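Local atomic coordinates of putative branched-chain amino acid transport system substrate-binding protein (Rhodopseudomonas palustris, PDB entry 4FB4), a protein that probably captures small aromatic carboxylic acids for import by an ABC transporter, and holds caffeic acid in the cleft between its two lobes. Residues T13-G18 and M74-T79; I25-A30 and S281-H286. All coordinates share one frame; numbering follows the deposited sequence.

How the interactions relate
Both interactions lie on the cleft side of the lobe built on strands 8-14 and 72-75, their centres about 11 Å apart, and show how a ligand cleft can be built from elements distant in sequence. The segments alternate along the chain: 13-18 ends strand 8-14, the helical segment 25-30 follows it, 74-79 ends strand 72-75 and leads into helix 79-92, and 281-286 opens helix 282-302. Interaction 1 is at the ends of adjacent parallel strands, and interaction 2 packs two helices beside it. Ser77 OG and Glu27 OE1, 2.9 Å apart in a probable hydrogen bond, join them. Both reach caffeic acid, interaction 1 at its carboxylate and interaction 2 at its catechol.

Interaction 1: T13-G18 and M74-T79; sequences TVTTTG and MGSSVT. With DHC (caffeic acid), chain B.
Thr13 N is bonded to Met74 O at 2.9 Å where two neighbouring parallel strands end, the touching parts running alongside within 10° of each other. Beyond this the ladder breaks: a cis peptide bond precedes Ser76, and buried Thr13 O, which has no hydrogen-bond partner, meets C-H groups instead, Ser76 CA lying 3.2 Å from it. Ser77 takes over with its side chain. Its OG, turned anti to the carbonyl carbon (chi1 -65°), receives the N-H of Thr15 at 3.0 Å in an almost straight bond. Ser77 CB rests alongside Thr15 OG1 at 3.5 Å, while Val14 CB also packs against the Ser77 hydroxyl. Asp50 gathers the hydroxyls of Thr13, Thr15 and Ser76, and Glu27 holds that of Ser77. Replacing Ser77 by an alanine would probably leave the Thr15 N-H without its acceptor and cost Glu27 a partner. Val78 stands at the N-cap position of the next helix, whose first residue, Thr79, offers its N to caffeic acid O1 at 2.7 Å. Strand ends leading into a helix whose N-terminus receives a ligand carboxylate are characteristic of periplasmic binding proteins.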
loop_
_atom_site.group_PDB
_atom_site.type_symbol
_atom_site.label_atom_id
_atom_site.label_comp_id
_atom_site.label_asym_id
_atom_site.label_seq_id
_atom_site.Cartn_x
_atom_site.Cartn_y
_atom_site.Cartn_z
ATOM N N THR A 13 -9.821 8.572 5.636
ATOM C CA THR A 13 -9.872 7.712 6.816
ATOM C C THR A 13 -8.623 6.869 6.817
ATOM O O THR A 13 -8.331 6.148 5.861
ATOM C CB THR A 13 -11.205 6.900 6.937
ATOM O OG1 THR A 13 -11.232 6.103 8.144
ATOM C CG2 THR A 13 -11.438 6.051 5.792
ATOM N N VAL A 14 -7.821 7.012 7.867
ATOM C CA VAL A 14 -6.644 6.187 8.024
ATOM C C VAL A 14 -6.502 5.681 9.455
ATOM O O VAL A 14 -7.188 6.132 10.350
ATOM C CB VAL A 14 -5.338 6.916 7.596
ATOM C CG1 VAL A 14 -5.190 6.950 6.058
ATOM C CG2 VAL A 14 -5.243 8.310 8.203
ATOM N N THR A 15 -5.564 4.778 9.668
ATOM C CA THR A 15 -5.423 4.157 10.946
ATOM C C THR A 15 -4.289 4.822 11.705
ATOM O O THR A 15 -3.116 4.598 11.393
ATOM C CB THR A 15 -5.113 2.679 10.796
ATOM O OG1 THR A 15 -6.137 2.093 9.991
ATOM C CG2 THR A 15 -5.031 2.030 12.246
ATOM N N THR A 16 -4.641 5.607 12.710
ATOM C CA THR A 16 -3.641 6.279 13.496
ATOM C C THR A 16 -3.598 5.837 14.972
ATOM O O THR A 16 -2.777 6.343 15.720
ATOM C CB THR A 16 -3.767 7.808 13.387
ATOM O OG1 THR A 16 -5.068 8.216 13.795
ATOM C CG2 THR A 16 -3.530 8.230 11.931
ATOM N N THR A 17 -4.445 4.880 15.351
ATOM C CA THR A 17 -4.377 4.228 16.659
ATOM C C THR A 17 -4.357 2.716 16.451
ATOM O O THR A 17 -4.810 2.168 15.416
ATOM C CB THR A 17 -5.551 4.615 17.579
ATOM O OG1 THR A 17 -6.784 4.263 16.930
ATOM C CG2 THR A 17 -5.538 6.116 17.924
ATOM N N GLY A 18 -3.747 2.032 17.406
ATOM C CA GLY A 18 -3.686 0.592 17.374
ATOM C C GLY A 18 -2.461 0.175 16.584
ATOM O O GLY A 18 -1.681 1.039 16.133
HETATM N N MSE A 74 -10.551 9.002 0.555
HETATM C CA MSE A 74 -9.344 8.198 0.518
HETATM C C MSE A 74 -9.229 7.336 1.788
HETATM O O MSE A 74 -9.643 7.729 2.866
HETATM C CB MSE A 74 -8.052 9.067 0.460
HETATM C CG MSE A 74 -8.011 10.102 -0.618
HETATM SE SE MSE A 74 -6.368 11.201 -0.456
HETATM C CE MSE A 74 -5.195 10.056 0.389
ATOM N N GLY A 75 -8.624 6.172 1.634
ATOM C CA GLY A 75 -8.281 5.323 2.760
ATOM C C GLY A 75 -8.544 3.870 2.415
ATOM O O GLY A 75 -8.953 3.544 1.253
ATOM N N SER A 76 -8.282 2.970 3.348
ATOM C CA SER A 76 -7.755 3.230 4.680
ATOM C C SER A 76 -6.340 2.722 4.636
ATOM O O SER A 76 -5.774 2.586 3.546
ATOM C CB SER A 76 -8.619 2.519 5.709
ATOM O OG SER A 76 -8.136 2.623 7.040
ATOM N N SER A 77 -5.758 2.424 5.790
ATOM C CA SER A 77 -4.333 2.000 5.909
ATOM C C SER A 77 -4.037 0.507 5.703
ATOM O O SER A 77 -2.942 0.154 5.337
ATOM C CB SER A 77 -3.854 2.368 7.304
ATOM O OG SER A 77 -3.884 3.767 7.401
ATOM N N VAL A 78 -5.030 -0.321 5.901
ATOM C CA VAL A 78 -4.909 -1.794 5.812
ATOM C C VAL A 78 -6.136 -2.253 5.089
ATOM O O VAL A 78 -7.086 -1.490 4.938
ATOM C CB VAL A 78 -4.738 -2.464 7.207
ATOM C CG1 VAL A 78 -3.408 -2.073 7.797
ATOM C CG2 VAL A 78 -5.856 -2.102 8.212
ATOM N N THR A 79 -6.108 -3.484 4.583
ATOM C CA THR A 79 -7.104 -3.930 3.624
ATOM C C THR A 79 -8.563 -4.058 4.132
ATOM O O THR A 79 -9.459 -3.626 3.418
ATOM C CB THR A 79 -6.643 -5.263 3.013
ATOM O OG1 THR A 79 -5.387 -4.998 2.374
ATOM C CG2 THR A 79 -7.659 -5.752 1.994
HETATM C C1 DHC B . -2.814 -4.942 5.078
HETATM O O1 DHC B . -4.017 -5.187 4.942
HETATM C C2 DHC B . -1.944 -4.505 3.956
HETATM C C3 DHC B . -1.298 -3.376 4.145
HETATM C "C1'" DHC B . -0.467 -2.704 3.055
HETATM C "C2'" DHC B . -0.416 -1.324 3.046
HETATM C "C3'" DHC B . 0.287 -0.644 2.076
HETATM C "C4'" DHC B . 1.009 -1.348 1.017
HETATM C "C5'" DHC B . 0.934 -2.742 1.011
HETATM C "C6'" DHC B . 0.185 -3.381 2.030
HETATM O "O4'" DHC B . 1.703 -0.619 0.097
HETATM O "O3'" DHC B . 0.327 0.712 2.151
HETATM O O2 DHC B . -2.285 -4.943 6.214
#

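Interaction 2: I25-A30 and S281-H286; sequences IPERNA and SQFAAH. With DHC (caffeic acid), chain B.
Ser281 OG is gripped by two backbone N-H groups while Pro26 CB covers it at 3.6 Å from the facing helix. Ala284 N reaches this oxygen at 3.1 Å in a nearly straight bond, Phe283 N in a weak, bent one. Its first torsion, 74°, tucks OG between backbone N and carbonyl carbon, over the first turn of helix 282-302, where it serves as N-cap. The two helix segments cross at -43° with their axes only 7.2 Å apart, an approach that small residues permit. Ala30 CB sits 3.4 Å from Ala284 O, and the methyl of Ala284 meets Ala30 CB and the carbonyl oxygen of Pro26. Tyr271 of helix 261-275 packs on both Pro26 and Ala284.

Glu27 leaves its helix with CG anti to the carbonyl carbon (chi1 -62°) and then reaches, extended, across the first turn of the other helix. Its CG presses on Phe283 O at 3.1 Å, a close contact, and OE2 lies 3.8 Å from Phe283 CB, the carboxylate plane steeply turned against the ring. OE1 finds its partner in Ser77, while OE2 also approaches the edge of the His286 ring. On the ligand side, caffeic acid O4' lies 2.8 Å from His286 NE2, either of which could donate, and receives the N-H of Gln282 NE2 at 3.0 Å in a straight bond. Phe283 presents its ring edge to the neighbouring O3'. The backbone carbonyl oxygen of Gln282 lies over the centre of the imidazole, on one face.

Across this interface the helices meet through methyls, methylenes and carbonyl oxygens rather than direct hydrogen bonds. The nearby Glu27 carboxylate may polarise His286, whose charge is not settled; the catechol end of the pocket rests on the bonds of His286 and Gln282 to O4'.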
loop_
_atom_site.group_PDB
_atom_site.type_symbol
_atom_site.label_atom_id
_atom_site.label_comp_id
_atom_site.label_asym_id
_atom_site.label_seq_id
_atom_site.Cartn_x
_atom_site.Cartn_y
_atom_site.Cartn_z
ATOM N N ILE A 25 0.139 6.564 10.438
ATOM C CA ILE A 25 0.769 7.778 10.942
ATOM C C ILE A 25 1.650 8.449 9.874
ATOM O O ILE A 25 1.538 9.657 9.661
ATOM C CB ILE A 25 1.520 7.558 12.288
ATOM C CG1 ILE A 25 0.483 7.397 13.412
ATOM C CG2 ILE A 25 2.429 8.747 12.599
ATOM C CD1 ILE A 25 1.097 6.980 14.744
ATOM N N PRO A 26 2.475 7.675 9.153
ATOM C CA PRO A 26 3.208 8.303 8.055
ATOM C C PRO A 26 2.300 8.810 6.922
ATOM O O PRO A 26 2.599 9.861 6.345
ATOM C CB PRO A 26 4.150 7.196 7.547
ATOM C CG PRO A 26 4.271 6.245 8.717
ATOM C CD PRO A 26 2.953 6.302 9.440
ATOM N N GLU A 27 1.192 8.109 6.663
ATOM C CA GLU A 27 0.207 8.591 5.699
ATOM C C GLU A 27 -0.391 9.947 6.113
ATOM O O GLU A 27 -0.444 10.873 5.290
ATOM C CB GLU A 27 -0.889 7.534 5.452
ATOM C CG GLU A 27 -0.257 6.285 4.869
ATOM C CD GLU A 27 -1.144 5.046 4.773
ATOM O OE1 GLU A 27 -2.192 5.009 5.405
ATOM O OE2 GLU A 27 -0.750 4.105 4.017
ATOM N N ARG A 28 -0.743 10.089 7.389
ATOM C CA ARG A 28 -1.242 11.336 7.904
ATOM C C ARG A 28 -0.170 12.446 7.870
ATOM O O ARG A 28 -0.436 13.587 7.509
ATOM C CB ARG A 28 -1.787 11.182 9.322
ATOM C CG ARG A 28 -2.404 12.492 9.789
ATOM C CD ARG A 28 -3.001 12.414 11.157
ATOM N NE ARG A 28 -1.966 12.217 12.137
ATOM C CZ ARG A 28 -2.183 11.770 13.379
ATOM N NH1 ARG A 28 -3.435 11.490 13.838
ATOM N NH2 ARG A 28 -1.148 11.622 14.184
ATOM N N ASN A 29 1.024 12.118 8.305
ATOM C CA ASN A 29 2.133 13.066 8.337
ATOM C C ASN A 29 2.469 13.634 6.936
ATOM O O ASN A 29 2.814 14.803 6.808
ATOM C CB ASN A 29 3.370 12.375 8.930
ATOM C CG ASN A 29 3.295 12.232 10.424
ATOM O OD1 ASN A 29 2.382 12.782 11.065
ATOM N ND2 ASN A 29 4.302 11.542 11.018
ATOM N N ALA A 30 2.350 12.814 5.891
ATOM C CA ALA A 30 2.688 13.233 4.542
ATOM C C ALA A 30 1.708 14.320 4.059
ATOM O O ALA A 30 2.040 15.062 3.143
ATOM C CB ALA A 30 2.670 12.051 3.582
ATOM N N SER A 281 9.134 6.234 3.972
ATOM C CA SER A 281 8.393 4.970 3.984
ATOM C C SER A 281 7.506 4.818 2.783
ATOM O O SER A 281 7.151 5.781 2.142
ATOM C CB SER A 281 7.529 4.837 5.249
ATOM O OG SER A 281 6.379 5.678 5.180
ATOM N N GLN A 282 7.144 3.554 2.545
ATOM C CA GLN A 282 6.248 3.105 1.496
ATOM C C GLN A 282 4.929 3.810 1.710
ATOM O O GLN A 282 4.224 4.157 0.768
ATOM C CB GLN A 282 6.093 1.580 1.698
ATOM C CG GLN A 282 4.974 0.851 0.973
ATOM C CD GLN A 282 5.294 0.535 -0.489
ATOM O OE1 GLN A 282 6.393 0.812 -0.967
ATOM N NE2 GLN A 282 4.328 -0.029 -1.201
ATOM N N PHE A 283 4.596 4.037 2.974
ATOM C CA PHE A 283 3.201 4.405 3.358
ATOM C C PHE A 283 2.920 5.897 3.201
ATOM O O PHE A 283 1.875 6.278 2.605
ATOM C CB PHE A 283 2.926 3.902 4.783
ATOM C CG PHE A 283 3.360 2.475 4.992
ATOM C CD1 PHE A 283 2.903 1.482 4.150
ATOM C CD2 PHE A 283 4.273 2.156 5.969
ATOM C CE1 PHE A 283 3.342 0.185 4.314
ATOM C CE2 PHE A 283 4.696 0.858 6.147
ATOM C CZ PHE A 283 4.258 -0.103 5.269
ATOM N N ALA A 284 3.869 6.727 3.654
ATOM C CA ALA A 284 3.865 8.189 3.386
ATOM C C ALA A 284 3.676 8.476 1.903
ATOM O O ALA A 284 2.901 9.337 1.510
ATOM C CB ALA A 284 5.177 8.837 3.868
ATOM N N ALA A 285 4.305 7.684 1.081
ATOM C CA ALA A 285 4.279 7.890 -0.324
ATOM C C ALA A 285 2.909 7.702 -0.902
ATOM O O ALA A 285 2.561 8.359 -1.880
ATOM C CB ALA A 285 5.320 6.991 -0.995
ATOM N N HIS A 286 2.088 6.824 -0.333
ATOM C CA HIS A 286 0.763 6.575 -0.921
ATOM C C HIS A 286 -0.154 7.760 -0.807
ATOM O O HIS A 286 -0.910 8.084 -1.757
ATOM C CB HIS A 286 0.077 5.325 -0.339
ATOM C CG HIS A 286 0.814 4.059 -0.576
ATOM N ND1 HIS A 286 1.390 3.767 -1.733
ATOM C CD2 HIS A 286 1.044 2.985 0.249
ATOM C CE1 HIS A 286 2.015 2.577 -1.641
ATOM N NE2 HIS A 286 1.774 2.089 -0.447
HETATM C C1 DHC B . -2.814 -4.942 5.078
HETATM O O1 DHC B . -4.017 -5.187 4.942
HETATM C C2 DHC B . -1.944 -4.505 3.956
HETATM C C3 DHC B . -1.298 -3.376 4.145
HETATM C "C1'" DHC B . -0.467 -2.704 3.055
HETATM C "C2'" DHC B . -0.416 -1.324 3.046
HETATM C "C3'" DHC B . 0.287 -0.644 2.076
HETATM C "C4'" DHC B . 1.009 -1.348 1.017
HETATM C "C5'" DHC B . 0.934 -2.742 1.011
HETATM C "C6'" DHC B . 0.185 -3.381 2.030
HETATM O "O4'" DHC B . 1.703 -0.619 0.097
HETATM O "O3'" DHC B . 0.327 0.712 2.151
HETATM O O2 DHC B . -2.285 -4.943 6.214
#